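Long-range contacts in hypothetical protein EF2904 (Enterococcus faecalis, PDB 2AZ4), which is of unknown function but binds zinc ions in a metallo-beta-lactamase fold and may act as an RNA-binding exonuclease: residues A[100-105]-A[138-143]; A[235-240]-A[377-382]; A[297-302]-A[313-318]. All blocks are in the same frame, centred on the assembly; numbering follows the deposited sequence.

How the contacts relate
From the N terminus, contact 1 closes first. It joins the loop after helix 95-98 to the loop before strand 145-147, inside the metallo-beta-lactamase domain. Contact 2 opens only after contact 1 has closed. It brings the start of helix 237-249 against the loop that follows strand 373-376, near the zinc-binding region. Contact 3 is nested inside that long loop and ties strand 298-300, the edge of a six-stranded parallel sheet, to the approach of helix 318-323. Contacts 1 and 2 lie on opposite sides of the chain's centre, their own centres about 32 Å apart. No two contacts touch; the nearest atoms of contacts 2 and 3 are about 15 Å apart.

Contact 1: residues A[100-105]-A[138-143]; sequences MINYLD and KNFTRE
Phe140 is the first residue of 138-143 to meet 100-105. Its CG is anti to the backbone N (chi1 169°), and the ring reaches the amide end of Asn102. That amide also lies beside the backbone of Phe140 and Arg142. Thr141 adds a small apolar touch: its CG2 meets CD1 of Ile101 at 4.0 Å, the two side chains crossing obliquely. Its hydroxyl is turned to another partner, Asn124. Arg142 carries most of the contact. Its CG takes the crowded position between the backbone N and the carbonyl carbon (chi1 74°) and lies 3.5 Å from Ile101 O. The bends at chi2 and chi3 then swing the guanidinium on to the end of the turn. There Arg142 NH2 donates to Leu104 O at 3.3 Å. The bond is straight at the hydrogen (169°), but the donor stands above the carbonyl plane. NH2 also bonds to Val108 O, and Asp105 O lies 2.7 Å from Arg142 NH2. Leu104 CD2 packs over one guanidinium face, 3.5 Å from NH2. Arg142 NH1 donates to Glu143 O at 3.0 Å, which helps fix the group's rotation. The buried NE of Arg142 has no polar partner in the model. The 3-10 turn gripped here lies a few residues beyond helix 95-98. That helix carries Asp96 and His97, the end of the zinc-binding HxHxDH motif characteristic of the metallo-beta-lactamase fold.

Contact 2: residues A[235-240]-A[377-382]; sequences VSEEDL and LACSGH
Segment 235-240 enters helix 237-249, while 377-382 is an irregular strip that leaves strand 373-376. The two run in opposite senses: CA of Glu237 is 6.5 Å from CA of Cys379, and CA of Leu240 is 6.9 Å from CA of Leu377. No hydrogen bond joins them. Ser236 is the N-cap, its OG accepting from Asp239 N at 3.0 Å. Leu240 fills the gap between the backbones. Its CG is anti to the backbone N, which brings it 3.8 Å from Leu377 CG as the two leucines cross obliquely. The CD1 branch of Leu240 reaches further along and meets Cys379 CB at 3.6 Å. Leu377 O, close to this same methyl, is bonded to Ser348 OG. The helix is thereby held against the end of an edge strand of the six-stranded parallel sheet, beside the zinc-binding domain. Cys379 also has its sulfur anti to the backbone N. SG points at the first turn of the helix, 3.7 Å from Ser236 C. The carboxylate of Glu237 turns to other partners, with salt bridges to Arg191 and Arg267. Further along, Ser380 OG accepts from His382 N at 2.9 Å, an ST turn. Inside that turn Gly381 O bonds to ND1 of His167, a zinc ligand, and so probably helps orient its ring as a second-shell residue.

Contact 3: residues A[297-302]-A[313-318]; sequences VRYYYA and ALEIPY
Tyr299 lays one ring face over the backbone of Glu315, whose CA sits 4.0 Å from the ring centroid in a CH-pi contact, 15° off the ring normal. The ring reaches this place because CG lies between the backbone N and the carbonyl carbon (chi1 63°). Its hydroxyl bonds to Asn311 O, which pins the far end. The extended Glu315 side chain carries its carboxylate to the edge of the Tyr301 ring, their planes at 90°. Water 1 accepts from Tyr301 N and donates to Glu315 OE2 and Ile316 O, so it bridges the two backbones. Tyr300 and Tyr318 lie side by side, near parallel but slid apart, with centroids 6.0 Å from each other. Their hydroxyls go to Gln331 and Asn338. At the other end Arg298 CD meets Ile316 CD1 at 4.0 Å. The backbones are joined by Tyr299 N to Leu314 O (3.1 Å) and by Ile316 N to Tyr299 O (2.8 Å), the latter nearly along the C=O axis. Both bonds use Tyr299, the pattern of a single parallel beta bridge, here added at the edge strand 298-300 of the six-stranded parallel sheet.

Contact 1: residues A[100-105]-A[138-143]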
loop_
_atom_site.group_PDB
_atom_site.type_symbol
_atom_site.label_atom_id
_atom_site.label_comp_id
_atom_site.label_asym_id
_atom_site.label_seq_id
_atom_site.Cartn_x
_atom_site.Cartn_y
_atom_site.Cartn_z
ATOM N N MET A 100 2.894 2.674 11.676
ATOM C CA MET A 100 2.840 3.115 13.065
ATOM C C MET A 100 1.497 3.629 13.564
ATOM O O MET A 100 1.462 4.302 14.603
ATOM C CB MET A 100 3.983 4.115 13.401
ATOM C CG MET A 100 3.846 5.528 12.829
ATOM S SD MET A 100 4.995 6.735 13.570
ATOM C CE MET A 100 4.566 8.177 12.585
ATOM N N ILE A 101 0.386 3.316 12.881
ATOM C CA ILE A 101 -0.895 3.911 13.309
ATOM C C ILE A 101 -1.235 3.586 14.787
ATOM O O ILE A 101 -1.901 4.377 15.456
ATOM C CB ILE A 101 -2.102 3.584 12.390
ATOM C CG1 ILE A 101 -2.311 2.057 12.270
ATOM C CG2 ILE A 101 -1.945 4.289 11.012
ATOM C CD1 ILE A 101 -3.690 1.716 11.784
ATOM N N ASN A 102 -0.740 2.457 15.307
ATOM C CA ASN A 102 -1.056 2.112 16.702
ATOM C C ASN A 102 -0.397 3.047 17.709
ATOM O O ASN A 102 -0.790 3.079 18.882
ATOM C CB ASN A 102 -0.698 0.674 17.046
ATOM C CG ASN A 102 -1.678 -0.335 16.471
ATOM O OD1 ASN A 102 -1.330 -1.515 16.272
ATOM N ND2 ASN A 102 -2.898 0.087 16.251
ATOM N N TYR A 103 0.591 3.811 17.248
ATOM C CA TYR A 103 1.213 4.831 18.109
ATOM C C TYR A 103 0.479 6.174 18.086
ATOM O O TYR A 103 0.793 7.085 18.866
ATOM C CB TYR A 103 2.682 5.038 17.723
ATOM C CG TYR A 103 3.623 3.956 18.207
ATOM C CD1 TYR A 103 3.186 2.909 19.041
ATOM C CD2 TYR A 103 4.967 3.982 17.830
ATOM C CE1 TYR A 103 4.089 1.914 19.487
ATOM C CE2 TYR A 103 5.861 3.019 18.270
ATOM C CZ TYR A 103 5.427 1.991 19.088
ATOM O OH TYR A 103 6.359 1.046 19.499
ATOM N N LEU A 104 -0.474 6.309 17.178
ATOM C CA LEU A 104 -1.291 7.519 17.109
ATOM C C LEU A 104 -2.213 7.611 18.326
ATOM O O LEU A 104 -2.968 6.692 18.609
ATOM C CB LEU A 104 -2.111 7.571 15.813
ATOM C CG LEU A 104 -2.972 8.840 15.617
ATOM C CD1 LEU A 104 -2.169 10.187 15.605
ATOM C CD2 LEU A 104 -3.918 8.750 14.411
ATOM N N ASP A 105 -2.127 8.724 19.043
ATOM C CA ASP A 105 -3.053 9.053 20.131
ATOM C C ASP A 105 -4.510 8.610 19.832
ATOM O O ASP A 105 -5.143 9.114 18.906
ATOM C CB ASP A 105 -2.988 10.563 20.373
ATOM C CG ASP A 105 -3.720 11.005 21.619
ATOM O OD1 ASP A 105 -4.458 10.189 22.188
ATOM O OD2 ASP A 105 -3.591 12.197 21.996
ATOM N N LYS A 138 -1.409 -8.114 20.835
ATOM C CA LYS A 138 -0.437 -7.925 19.761
ATOM C C LYS A 138 -1.113 -7.647 18.414
ATOM O O LYS A 138 -0.611 -6.849 17.613
ATOM C CB LYS A 138 0.519 -9.118 19.669
ATOM C CG LYS A 138 1.438 -9.103 18.450
ATOM C CD LYS A 138 2.531 -10.175 18.540
ATOM C CE LYS A 138 3.304 -10.269 17.226
ATOM N NZ LYS A 138 4.581 -11.054 17.355
ATOM N N ASN A 139 -2.256 -8.291 18.187
ATOM C CA ASN A 139 -3.013 -8.099 16.943
ATOM C C ASN A 139 -4.110 -7.007 16.970
ATOM O O ASN A 139 -4.902 -6.886 16.022
ATOM C CB ASN A 139 -3.573 -9.433 16.445
ATOM C CG ASN A 139 -4.616 -10.014 17.381
ATOM O OD1 ASN A 139 -4.949 -9.431 18.429
ATOM N ND2 ASN A 139 -5.148 -11.166 17.003
ATOM N N PHE A 140 -4.161 -6.222 18.048
ATOM C CA PHE A 140 -5.013 -5.031 18.083
ATOM C C PHE A 140 -4.677 -4.031 16.957
ATOM O O PHE A 140 -3.508 -3.734 16.713
ATOM C CB PHE A 140 -4.874 -4.353 19.437
ATOM C CG PHE A 140 -5.490 -2.976 19.519
ATOM C CD1 PHE A 140 -6.796 -2.814 19.957
ATOM C CD2 PHE A 140 -4.745 -1.847 19.186
ATOM C CE1 PHE A 140 -7.361 -1.546 20.075
ATOM C CE2 PHE A 140 -5.299 -0.581 19.289
ATOM C CZ PHE A 140 -6.610 -0.424 19.737
ATOM N N THR A 141 -5.709 -3.522 16.288
ATOM C CA THR A 141 -5.551 -2.393 15.369
ATOM C C THR A 141 -6.423 -1.261 15.887
ATOM O O THR A 141 -7.595 -1.476 16.190
ATOM C CB THR A 141 -5.961 -2.736 13.941
ATOM O OG1 THR A 141 -5.189 -3.846 13.468
ATOM C CG2 THR A 141 -5.724 -1.550 13.029
ATOM N N ARG A 142 -5.849 -0.068 16.003
ATOM C CA ARG A 142 -6.584 1.087 16.516
ATOM C C ARG A 142 -7.759 1.504 15.610
ATOM O O ARG A 142 -7.851 1.069 14.442
ATOM C CB ARG A 142 -5.625 2.249 16.827
ATOM C CG ARG A 142 -5.070 3.008 15.595
ATOM C CD ARG A 142 -5.981 4.182 15.235
ATOM N NE ARG A 142 -5.630 5.317 16.037
ATOM C CZ ARG A 142 -6.339 6.409 16.264
ATOM N NH1 ARG A 142 -7.558 6.611 15.775
ATOM N NH2 ARG A 142 -5.770 7.327 17.028
ATOM N N GLU A 143 -8.676 2.290 16.171
ATOM C CA GLU A 143 -9.883 2.723 15.453
ATOM C C GLU A 143 -9.535 3.512 14.180
ATOM O O GLU A 143 -8.602 4.333 14.192
ATOM C CB GLU A 143 -10.769 3.602 16.358
ATOM C CG GLU A 143 -11.291 2.909 17.611
ATOM C CD GLU A 143 -12.097 3.824 18.539
ATOM O OE1 GLU A 143 -12.266 5.024 18.232
ATOM O OE2 GLU A 143 -12.567 3.320 19.583
#

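Contact 2: residues A[235-240]-A[377-382]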
loop_
_atom_site.group_PDB
_atom_site.type_symbol
_atom_site.label_atom_id
_atom_site.label_comp_id
_atom_site.label_asym_id
_atom_site.label_seq_id
_atom_site.Cartn_x
_atom_site.Cartn_y
_atom_site.Cartn_z
ATOM N N VAL A 235 1.688 -5.096 -19.015
ATOM C CA VAL A 235 1.419 -3.663 -19.231
ATOM C C VAL A 235 0.214 -3.101 -18.442
ATOM O O VAL A 235 -0.021 -1.901 -18.456
ATOM C CB VAL A 235 1.218 -3.319 -20.753
ATOM C CG1 VAL A 235 2.416 -3.756 -21.595
ATOM C CG2 VAL A 235 -0.078 -3.913 -21.289
ATOM N N SER A 236 -0.550 -3.972 -17.786
ATOM C CA SER A 236 -1.742 -3.566 -17.020
ATOM C C SER A 236 -2.241 -4.765 -16.205
ATOM O O SER A 236 -1.820 -5.912 -16.452
ATOM C CB SER A 236 -2.855 -3.081 -17.970
ATOM O OG SER A 236 -3.427 -4.189 -18.663
ATOM N N GLU A 237 -3.110 -4.503 -15.227
ATOM C CA GLU A 237 -3.742 -5.574 -14.446
ATOM C C GLU A 237 -4.559 -6.539 -15.334
ATOM O O GLU A 237 -4.495 -7.768 -15.173
ATOM C CB GLU A 237 -4.625 -4.989 -13.338
ATOM C CG GLU A 237 -3.840 -4.322 -12.223
ATOM C CD GLU A 237 -3.342 -5.282 -11.135
ATOM O OE1 GLU A 237 -3.619 -6.506 -11.195
ATOM O OE2 GLU A 237 -2.684 -4.790 -10.193
ATOM N N GLU A 238 -5.316 -5.978 -16.273
ATOM C CA GLU A 238 -6.052 -6.773 -17.259
ATOM C C GLU A 238 -5.140 -7.673 -18.092
ATOM O O GLU A 238 -5.477 -8.829 -18.344
ATOM C CB GLU A 238 -6.877 -5.871 -18.192
ATOM C CG GLU A 238 -7.758 -6.635 -19.227
ATOM C CD GLU A 238 -8.764 -7.615 -18.599
ATOM O OE1 GLU A 238 -9.220 -7.369 -17.452
ATOM O OE2 GLU A 238 -9.108 -8.636 -19.262
ATOM N N ASP A 239 -4.008 -7.119 -18.534
ATOM C CA ASP A 239 -2.989 -7.859 -19.260
ATOM C C ASP A 239 -2.412 -8.979 -18.373
ATOM O O ASP A 239 -2.202 -10.097 -18.842
ATOM C CB ASP A 239 -1.883 -6.903 -19.725
ATOM C CG ASP A 239 -0.894 -7.558 -20.691
ATOM O OD1 ASP A 239 -1.323 -8.296 -21.594
ATOM O OD2 ASP A 239 0.327 -7.338 -20.557
ATOM N N LEU A 240 -2.160 -8.679 -17.097
ATOM C CA LEU A 240 -1.686 -9.695 -16.154
ATOM C C LEU A 240 -2.611 -10.930 -16.125
ATOM O O LEU A 240 -2.132 -12.075 -16.216
ATOM C CB LEU A 240 -1.537 -9.098 -14.750
ATOM C CG LEU A 240 -0.832 -9.995 -13.723
ATOM C CD1 LEU A 240 0.020 -9.152 -12.818
ATOM C CD2 LEU A 240 -1.854 -10.819 -12.902
ATOM N N LEU A 377 5.137 -12.864 -12.596
ATOM C CA LEU A 377 4.053 -12.187 -13.307
ATOM C C LEU A 377 3.674 -10.950 -12.495
ATOM O O LEU A 377 2.740 -10.978 -11.690
ATOM C CB LEU A 377 2.862 -13.144 -13.541
ATOM C CG LEU A 377 1.705 -12.691 -14.451
ATOM C CD1 LEU A 377 2.135 -12.631 -15.934
ATOM C CD2 LEU A 377 0.498 -13.611 -14.252
ATOM N N ALA A 378 4.441 -9.882 -12.690
ATOM C CA ALA A 378 4.338 -8.695 -11.852
ATOM C C ALA A 378 3.670 -7.537 -12.582
ATOM O O ALA A 378 3.821 -7.382 -13.786
ATOM C CB ALA A 378 5.726 -8.273 -11.334
ATOM N N CYS A 379 2.942 -6.723 -11.839
ATOM C CA CYS A 379 2.419 -5.477 -12.376
ATOM C C CYS A 379 2.520 -4.421 -11.277
ATOM O O CYS A 379 1.856 -4.526 -10.227
ATOM C CB CYS A 379 0.975 -5.667 -12.838
ATOM S SG CYS A 379 0.235 -4.181 -13.560
ATOM N N SER A 380 3.379 -3.434 -11.498
ATOM C CA SER A 380 3.619 -2.394 -10.512
ATOM C C SER A 380 2.348 -1.672 -10.085
ATOM O O SER A 380 1.485 -1.354 -10.898
ATOM C CB SER A 380 4.632 -1.367 -11.020
ATOM O OG SER A 380 4.869 -0.408 -9.999
ATOM N N GLY A 381 2.251 -1.392 -8.791
ATOM C CA GLY A 381 1.230 -0.491 -8.307
ATOM C C GLY A 381 1.474 0.988 -8.627
ATOM O O GLY A 381 0.587 1.809 -8.402
ATOM N N HIS A 382 2.668 1.326 -9.140
ATOM C CA HIS A 382 3.083 2.731 -9.330
ATOM C C HIS A 382 3.057 3.189 -10.774
ATOM O O HIS A 382 3.277 2.387 -11.691
ATOM C CB HIS A 382 4.469 2.981 -8.728
ATOM C CG HIS A 382 4.504 2.804 -7.244
ATOM N ND1 HIS A 382 4.082 3.780 -6.371
ATOM C CD2 HIS A 382 4.883 1.750 -6.481
ATOM C CE1 HIS A 382 4.205 3.338 -5.131
ATOM N NE2 HIS A 382 4.703 2.116 -5.168
#

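Contact 3: residues A[297-302]-A[313-318]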
loop_
_atom_site.group_PDB
_atom_site.type_symbol
_atom_site.label_atom_id
_atom_site.label_comp_id
_atom_site.label_asym_id
_atom_site.label_seq_id
_atom_site.Cartn_x
_atom_site.Cartn_y
_atom_site.Cartn_z
ATOM N N VAL A 297 -15.410 -17.905 -2.701
ATOM C CA VAL A 297 -14.528 -18.745 -3.481
ATOM C C VAL A 297 -14.157 -19.950 -2.617
ATOM O O VAL A 297 -14.211 -19.866 -1.390
ATOM C CB VAL A 297 -13.260 -17.937 -3.943
ATOM C CG1 VAL A 297 -12.399 -17.479 -2.739
ATOM C CG2 VAL A 297 -12.416 -18.732 -4.938
ATOM N N ARG A 298 -13.770 -21.049 -3.258
ATOM C CA ARG A 298 -13.206 -22.224 -2.566
ATOM C C ARG A 298 -11.899 -21.855 -1.865
ATOM O O ARG A 298 -11.203 -20.916 -2.263
ATOM C CB ARG A 298 -13.025 -23.419 -3.530
ATOM C CG ARG A 298 -14.355 -24.039 -3.971
ATOM C CD ARG A 298 -14.180 -24.919 -5.218
ATOM N NE ARG A 298 -15.474 -25.371 -5.735
ATOM C CZ ARG A 298 -16.310 -24.635 -6.482
ATOM N NH1 ARG A 298 -16.021 -23.372 -6.817
ATOM N NH2 ARG A 298 -17.464 -25.164 -6.876
ATOM N N TYR A 299 -11.585 -22.564 -0.787
ATOM C CA TYR A 299 -10.450 -22.208 0.042
ATOM C C TYR A 299 -9.904 -23.411 0.777
ATOM O O TYR A 299 -10.569 -24.420 0.879
ATOM C CB TYR A 299 -10.858 -21.152 1.076
ATOM C CG TYR A 299 -11.919 -21.657 2.041
ATOM C CD1 TYR A 299 -11.572 -22.251 3.263
ATOM C CD2 TYR A 299 -13.274 -21.544 1.726
ATOM C CE1 TYR A 299 -12.556 -22.701 4.136
ATOM C CE2 TYR A 299 -14.252 -22.006 2.573
ATOM C CZ TYR A 299 -13.895 -22.552 3.793
ATOM O OH TYR A 299 -14.892 -23.012 4.630
ATOM N N TYR A 300 -8.690 -23.267 1.296
ATOM C CA TYR A 300 -8.095 -24.239 2.205
ATOM C C TYR A 300 -7.502 -23.482 3.385
ATOM O O TYR A 300 -7.139 -22.295 3.275
ATOM C CB TYR A 300 -7.046 -25.119 1.508
ATOM C CG TYR A 300 -5.748 -24.422 1.240
ATOM C CD1 TYR A 300 -4.614 -24.707 1.998
ATOM C CD2 TYR A 300 -5.658 -23.445 0.233
ATOM C CE1 TYR A 300 -3.415 -24.057 1.743
ATOM C CE2 TYR A 300 -4.473 -22.784 -0.021
ATOM C CZ TYR A 300 -3.364 -23.084 0.739
ATOM O OH TYR A 300 -2.189 -22.419 0.505
ATOM N N TYR A 301 -7.447 -24.162 4.520
ATOM C CA TYR A 301 -6.810 -23.629 5.712
ATOM C C TYR A 301 -5.333 -23.940 5.738
ATOM O O TYR A 301 -4.925 -25.095 5.585
ATOM C CB TYR A 301 -7.462 -24.208 6.954
ATOM C CG TYR A 301 -8.796 -23.596 7.244
ATOM C CD1 TYR A 301 -8.879 -22.294 7.761
ATOM C CD2 TYR A 301 -9.969 -24.313 7.050
ATOM C CE1 TYR A 301 -10.103 -21.713 8.045
ATOM C CE2 TYR A 301 -11.215 -23.742 7.341
ATOM C CZ TYR A 301 -11.251 -22.429 7.843
ATOM O OH TYR A 301 -12.445 -21.836 8.127
ATOM N N ALA A 302 -4.527 -22.902 5.938
ATOM C CA ALA A 302 -3.099 -23.077 6.167
ATOM C C ALA A 302 -2.795 -22.902 7.662
ATOM O O ALA A 302 -1.640 -22.867 8.074
ATOM C CB ALA A 302 -2.315 -22.088 5.329
ATOM N N ALA A 313 -18.761 -25.760 3.426
ATOM C CA ALA A 313 -18.882 -26.591 2.222
ATOM C C ALA A 313 -17.973 -26.166 1.068
ATOM O O ALA A 313 -17.865 -26.862 0.056
ATOM C CB ALA A 313 -20.318 -26.624 1.767
ATOM N N LEU A 314 -17.338 -25.011 1.199
ATOM C CA LEU A 314 -16.443 -24.527 0.153
ATOM C C LEU A 314 -14.982 -24.835 0.482
ATOM O O LEU A 314 -14.053 -24.391 -0.212
ATOM C CB LEU A 314 -16.669 -23.030 -0.103
ATOM C CG LEU A 314 -18.008 -22.717 -0.800
ATOM C CD1 LEU A 314 -18.268 -21.209 -0.836
ATOM C CD2 LEU A 314 -18.054 -23.324 -2.192
ATOM N N GLU A 315 -14.778 -25.612 1.541
ATOM C CA GLU A 315 -13.417 -25.943 1.956
ATOM C C GLU A 315 -12.950 -27.097 1.124
ATOM O O GLU A 315 -13.695 -28.056 0.922
ATOM C CB GLU A 315 -13.348 -26.312 3.431
ATOM C CG GLU A 315 -11.903 -26.577 3.921
ATOM C CD GLU A 315 -11.832 -27.107 5.339
ATOM O OE1 GLU A 315 -12.843 -27.000 6.074
ATOM O OE2 GLU A 315 -10.762 -27.627 5.728
ATOM N N ILE A 316 -11.716 -26.987 0.637
ATOM C CA ILE A 316 -11.029 -28.077 -0.038
ATOM C C ILE A 316 -9.882 -28.507 0.883
ATOM O O ILE A 316 -9.157 -27.654 1.426
ATOM C CB ILE A 316 -10.450 -27.652 -1.408
ATOM C CG1 ILE A 316 -11.474 -26.876 -2.261
ATOM C CG2 ILE A 316 -9.817 -28.855 -2.147
ATOM C CD1 ILE A 316 -12.705 -27.675 -2.754
ATOM N N PRO A 317 -9.752 -29.822 1.133
ATOM C CA PRO A 317 -8.605 -30.251 1.953
ATOM C C PRO A 317 -7.277 -29.961 1.260
ATOM O O PRO A 317 -7.146 -30.173 0.051
ATOM C CB PRO A 317 -8.808 -31.762 2.086
ATOM C CG PRO A 317 -10.274 -31.996 1.751
ATOM C CD PRO A 317 -10.622 -30.946 0.742
ATOM N N TYR A 318 -6.309 -29.454 2.023
ATOM C CA TYR A 318 -4.952 -29.267 1.529
ATOM C C TYR A 318 -4.409 -30.522 0.798
ATOM O O TYR A 318 -3.787 -30.430 -0.268
ATOM C CB TYR A 318 -4.049 -28.880 2.700
ATOM C CG TYR A 318 -2.577 -28.721 2.372
ATOM C CD1 TYR A 318 -2.152 -27.903 1.323
ATOM C CD2 TYR A 318 -1.605 -29.358 3.151
ATOM C CE1 TYR A 318 -0.791 -27.728 1.038
ATOM C CE2 TYR A 318 -0.245 -29.198 2.875
ATOM C CZ TYR A 318 0.149 -28.383 1.818
ATOM O OH TYR A 318 1.479 -28.225 1.548
HETATM O O HOH W 1 -8.625 -27.090 3.925
HETATM O O HOH W 2 -6.294 -27.882 4.856
#